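Local coordinates for protein GCN5 like acetylase + bromodomain (Cryptosporidium parvum, PDB 4LDF) that probably acetylates histone H3 as a GCN5-type acetyltransferase, this part being its bromodomain, a module that in relatives recognises acetylated lysine, at residues E77-F82 and F105-L110. Sequence-based numbering, arbitrary orientation.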
ATOM      1  N   GLU A  77       5.778   5.137  -1.885  1.00 16.63           N
ATOM      2  CA  GLU A  77       5.454   4.312  -0.733  1.00 16.64           C
ATOM      3  C   GLU A  77       4.532   3.159  -1.129  1.00 21.17           C
ATOM      4  O   GLU A  77       4.760   2.033  -0.706  1.00 20.03           O
ATOM      5  CB  GLU A  77       4.776   5.150   0.365  1.00 17.45           C
ATOM      6  CG  GLU A  77       4.682   4.370   1.670  1.00 15.89           C
ATOM      7  CD  GLU A  77       4.450   5.175   2.928  1.00 32.12           C
ATOM      8  OE1 GLU A  77       4.529   4.583   4.030  1.00 21.83           O
ATOM      9  OE2 GLU A  77       4.210   6.399   2.816  1.00 25.11           O
ATOM     10  N   LEU A  78       3.470   3.451  -1.910  1.00 18.71           N
ATOM     11  CA  LEU A  78       2.549   2.416  -2.368  1.00 18.42           C
ATOM     12  C   LEU A  78       3.290   1.410  -3.246  1.00 22.53           C
ATOM     13  O   LEU A  78       3.061   0.208  -3.088  1.00 22.80           O
ATOM     14  CB  LEU A  78       1.320   3.003  -3.101  1.00 18.30           C
ATOM     15  CG  LEU A  78       0.307   1.979  -3.654  1.00 20.86           C
ATOM     16  CD1 LEU A  78      -0.351   1.171  -2.527  1.00 20.62           C
ATOM     17  CD2 LEU A  78      -0.730   2.659  -4.527  1.00 22.07           C
ATOM     18  N   LYS A  79       4.181   1.881  -4.152  1.00 19.25           N
ATOM     19  CA  LYS A  79       4.973   0.971  -4.996  1.00 19.37           C
ATOM     20  C   LYS A  79       5.878   0.106  -4.119  1.00 21.37           C
ATOM     21  O   LYS A  79       5.955  -1.102  -4.341  1.00 19.59           O
ATOM     22  CB  LYS A  79       5.818   1.712  -6.049  1.00 22.74           C
ATOM     23  CG  LYS A  79       6.338   0.751  -7.109  1.00 34.57           C
ATOM     24  CD  LYS A  79       7.457   1.319  -7.929  1.00 43.52           C
ATOM     25  CE  LYS A  79       7.818   0.374  -9.055  1.00 42.51           C
ATOM     26  NZ  LYS A  79       8.708  -0.738  -8.603  1.00 30.93           N
ATOM     27  N   ARG A  80       6.555   0.737  -3.128  1.00 16.98           N
ATOM     28  CA  ARG A  80       7.418   0.097  -2.135  1.00 15.47           C
ATOM     29  C   ARG A  80       6.642  -0.998  -1.378  1.00 19.46           C
ATOM     30  O   ARG A  80       7.200  -2.066  -1.141  1.00 18.48           O
ATOM     31  CB  ARG A  80       8.004   1.151  -1.161  1.00 13.57           C
ATOM     32  CG  ARG A  80       8.779   0.543   0.042  1.00 21.12           C
ATOM     33  CD  ARG A  80       9.854   1.440   0.652  1.00 22.47           C
ATOM     34  NE  ARG A  80       9.444   2.841   0.795  1.00 26.34           N
ATOM     35  CZ  ARG A  80       8.740   3.331   1.811  1.00 41.33           C
ATOM     36  NH1 ARG A  80       8.436   4.620   1.853  1.00 36.47           N
ATOM     37  NH2 ARG A  80       8.335   2.535   2.795  1.00 27.09           N
ATOM     38  N   MET A  81       5.342  -0.766  -1.048  1.00 15.29           N
ATOM     39  CA  MET A  81       4.564  -1.822  -0.386  1.00 14.23           C
ATOM     40  C   MET A  81       4.565  -3.122  -1.239  1.00 19.35           C
ATOM     41  O   MET A  81       4.796  -4.210  -0.703  1.00 18.20           O
ATOM     42  CB  MET A  81       3.121  -1.371  -0.115  1.00 15.41           C
ATOM     43  CG  MET A  81       2.380  -2.322   0.811  1.00 17.75           C
ATOM     44  SD  MET A  81       0.637  -1.930   1.000  1.00 20.19           S
ATOM     45  CE  MET A  81       0.006  -2.397  -0.673  1.00 17.04           C
ATOM     46  N   PHE A  82       4.314  -2.997  -2.542  1.00 16.63           N
ATOM     47  CA  PHE A  82       4.281  -4.159  -3.456  1.00 16.52           C
ATOM     48  C   PHE A  82       5.680  -4.754  -3.716  1.00 21.11           C
ATOM     49  O   PHE A  82       5.842  -5.982  -3.742  1.00 20.91           O
ATOM     50  CB  PHE A  82       3.550  -3.801  -4.749  1.00 17.41           C
ATOM     51  CG  PHE A  82       2.082  -3.495  -4.540  1.00 17.52           C
ATOM     52  CD1 PHE A  82       1.209  -4.476  -4.070  1.00 19.85           C
ATOM     53  CD2 PHE A  82       1.559  -2.251  -4.878  1.00 17.61           C
ATOM     54  CE1 PHE A  82      -0.151  -4.198  -3.884  1.00 20.75           C
ATOM     55  CE2 PHE A  82       0.194  -1.989  -4.739  1.00 20.04           C
ATOM     56  CZ  PHE A  82      -0.651  -2.964  -4.246  1.00 18.87           C
ATOM     57  N   PHE A 105      -4.565  -3.568 -10.398  1.00 20.85           N
ATOM     58  CA  PHE A 105      -5.940  -3.172 -10.064  1.00 19.59           C
ATOM     59  C   PHE A 105      -6.024  -1.695  -9.622  1.00 21.93           C
ATOM     60  O   PHE A 105      -6.928  -0.989 -10.069  1.00 20.61           O
ATOM     61  CB  PHE A 105      -6.515  -4.109  -8.970  1.00 20.47           C
ATOM     62  CG  PHE A 105      -7.709  -3.595  -8.199  1.00 21.99           C
ATOM     63  CD1 PHE A 105      -8.996  -3.720  -8.712  1.00 24.58           C
ATOM     64  CD2 PHE A 105      -7.552  -3.018  -6.937  1.00 22.64           C
ATOM     65  CE1 PHE A 105     -10.103  -3.240  -7.998  1.00 25.40           C
ATOM     66  CE2 PHE A 105      -8.659  -2.569  -6.212  1.00 25.50           C
ATOM     67  CZ  PHE A 105      -9.925  -2.661  -6.754  1.00 24.23           C
ATOM     68  N   ILE A 106      -5.091  -1.246  -8.752  1.00 16.70           N
ATOM     69  CA  ILE A 106      -5.088   0.114  -8.172  1.00 15.85           C
ATOM     70  C   ILE A 106      -4.399   1.233  -8.975  1.00 16.37           C
ATOM     71  O   ILE A 106      -4.719   2.411  -8.759  1.00 13.44           O
ATOM     72  CB  ILE A 106      -4.668   0.107  -6.669  1.00 18.40           C
ATOM     73  CG1 ILE A 106      -5.337   1.250  -5.852  1.00 19.39           C
ATOM     74  CG2 ILE A 106      -3.146   0.113  -6.506  1.00 20.91           C
ATOM     75  CD1 ILE A 106      -6.896   1.191  -5.725  1.00 17.24           C
ATOM     76  N   TRP A 107      -3.461   0.877  -9.877  1.00 14.71           N
ATOM     77  CA  TRP A 107      -2.724   1.846 -10.711  1.00 14.84           C
ATOM     78  C   TRP A 107      -3.641   2.792 -11.512  1.00 19.42           C
ATOM     79  O   TRP A 107      -3.348   3.991 -11.500  1.00 20.12           O
ATOM     80  CB  TRP A 107      -1.605   1.200 -11.551  1.00 13.65           C
ATOM     81  CG  TRP A 107      -0.235   1.751 -11.243  1.00 15.35           C
ATOM     82  CD1 TRP A 107       0.610   2.386 -12.111  1.00 18.22           C
ATOM     83  CD2 TRP A 107       0.454   1.700  -9.979  1.00 15.61           C
ATOM     84  NE1 TRP A 107       1.754   2.777 -11.457  1.00 17.10           N
ATOM     85  CE2 TRP A 107       1.696   2.352 -10.153  1.00 19.24           C
ATOM     86  CE3 TRP A 107       0.115   1.214  -8.696  1.00 17.12           C
ATOM     87  CZ2 TRP A 107       2.604   2.531  -9.092  1.00 19.19           C
ATOM     88  CZ3 TRP A 107       1.039   1.338  -7.670  1.00 18.78           C
ATOM     89  CH2 TRP A 107       2.264   1.994  -7.872  1.00 19.31           C
ATOM     90  N   PRO A 108      -4.764   2.336 -12.142  1.00 16.91           N
ATOM     91  CA  PRO A 108      -5.672   3.295 -12.808  1.00 17.22           C
ATOM     92  C   PRO A 108      -6.181   4.400 -11.862  1.00 20.24           C
ATOM     93  O   PRO A 108      -6.216   5.557 -12.271  1.00 20.85           O
ATOM     94  CB  PRO A 108      -6.844   2.417 -13.265  1.00 18.49           C
ATOM     95  CG  PRO A 108      -6.278   1.072 -13.419  1.00 23.60           C
ATOM     96  CD  PRO A 108      -5.259   0.952 -12.315  1.00 19.46           C
ATOM     97  N   MET A 109      -6.579   4.047 -10.617  1.00 16.02           N
ATOM     98  CA  MET A 109      -7.080   5.023  -9.629  1.00 14.81           C
ATOM     99  C   MET A 109      -5.971   6.000  -9.216  1.00 18.38           C
ATOM    100  O   MET A 109      -6.255   7.165  -8.988  1.00 19.95           O
ATOM    101  CB  MET A 109      -7.653   4.306  -8.384  1.00 16.24           C
ATOM    102  CG  MET A 109      -8.350   5.236  -7.399  1.00 18.07           C
ATOM    103  SD  MET A 109      -9.273   4.343  -6.138  1.00 20.48           S
ATOM    104  CE  MET A 109     -10.294   5.663  -5.533  1.00 17.57           C
ATOM    105  N   LEU A 110      -4.716   5.531  -9.131  1.00 14.60           N
ATOM    106  CA  LEU A 110      -3.558   6.363  -8.753  1.00 14.07           C
ATOM    107  C   LEU A 110      -3.337   7.529  -9.736  1.00 17.77           C
ATOM    108  O   LEU A 110      -2.914   8.593  -9.313  1.00 15.39           O
ATOM    109  CB  LEU A 110      -2.288   5.479  -8.634  1.00 13.86           C
ATOM    110  CG  LEU A 110      -1.006   6.088  -8.065  1.00 17.18           C
ATOM    111  CD1 LEU A 110      -1.179   6.518  -6.614  1.00 20.40           C
ATOM    112  CD2 LEU A 110       0.130   5.101  -8.145  1.00 15.27           C
TER
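Leu78 and Trp107 bury the most surface where helix 71-88 meets helix 93-110, their side chains passing alongside one another from opposite helices. The CD2 methyl of Leu78 lies 3.8 Å from CZ3 of Trp107, approaching the ring obliquely. The bond from CA to CB of Leu78 points at the facing helix, and chi1 (178°) sets CG anti to the backbone N, where it lies 4.1 Å from CZ3 of Trp107. The same CD2 also reaches CG2 of Ile106 at 4.0 Å and, more loosely, CD1 of Leu110 at 4.4 Å, so one methyl lies among three residues, two neighbours and a third one turn on. Trp107 starts off to one side, yet its six-membered ring extends across the gap, and its CH2 meets CB of Lys79 at 4.0 Å, with CB at the ring edge and near its plane. Beyond CB the Lys79 chain turns from the contact, and its NZ forms a salt bridge with Asp83. Within the second helix, CD2 of Leu110 sits over one face of the indole, offset toward the rim. CG2 of Ile106 adds an oblique contact with CE2 of Phe82 at 4.3 Å. The two helix segments run antiparallel (175°) with their axes 12.3 Å apart, a wide separation bridged by the side chains through apolar contacts. Leu25 and Met59 also touch Leu78, while Leu21 packs on Ile106, tying the contact to helices 14-27 and 56-64. Such apolar contact between antiparallel helices, joined by side chains from other helices, is characteristic of the left-handed four-helix bundle of bromodomains.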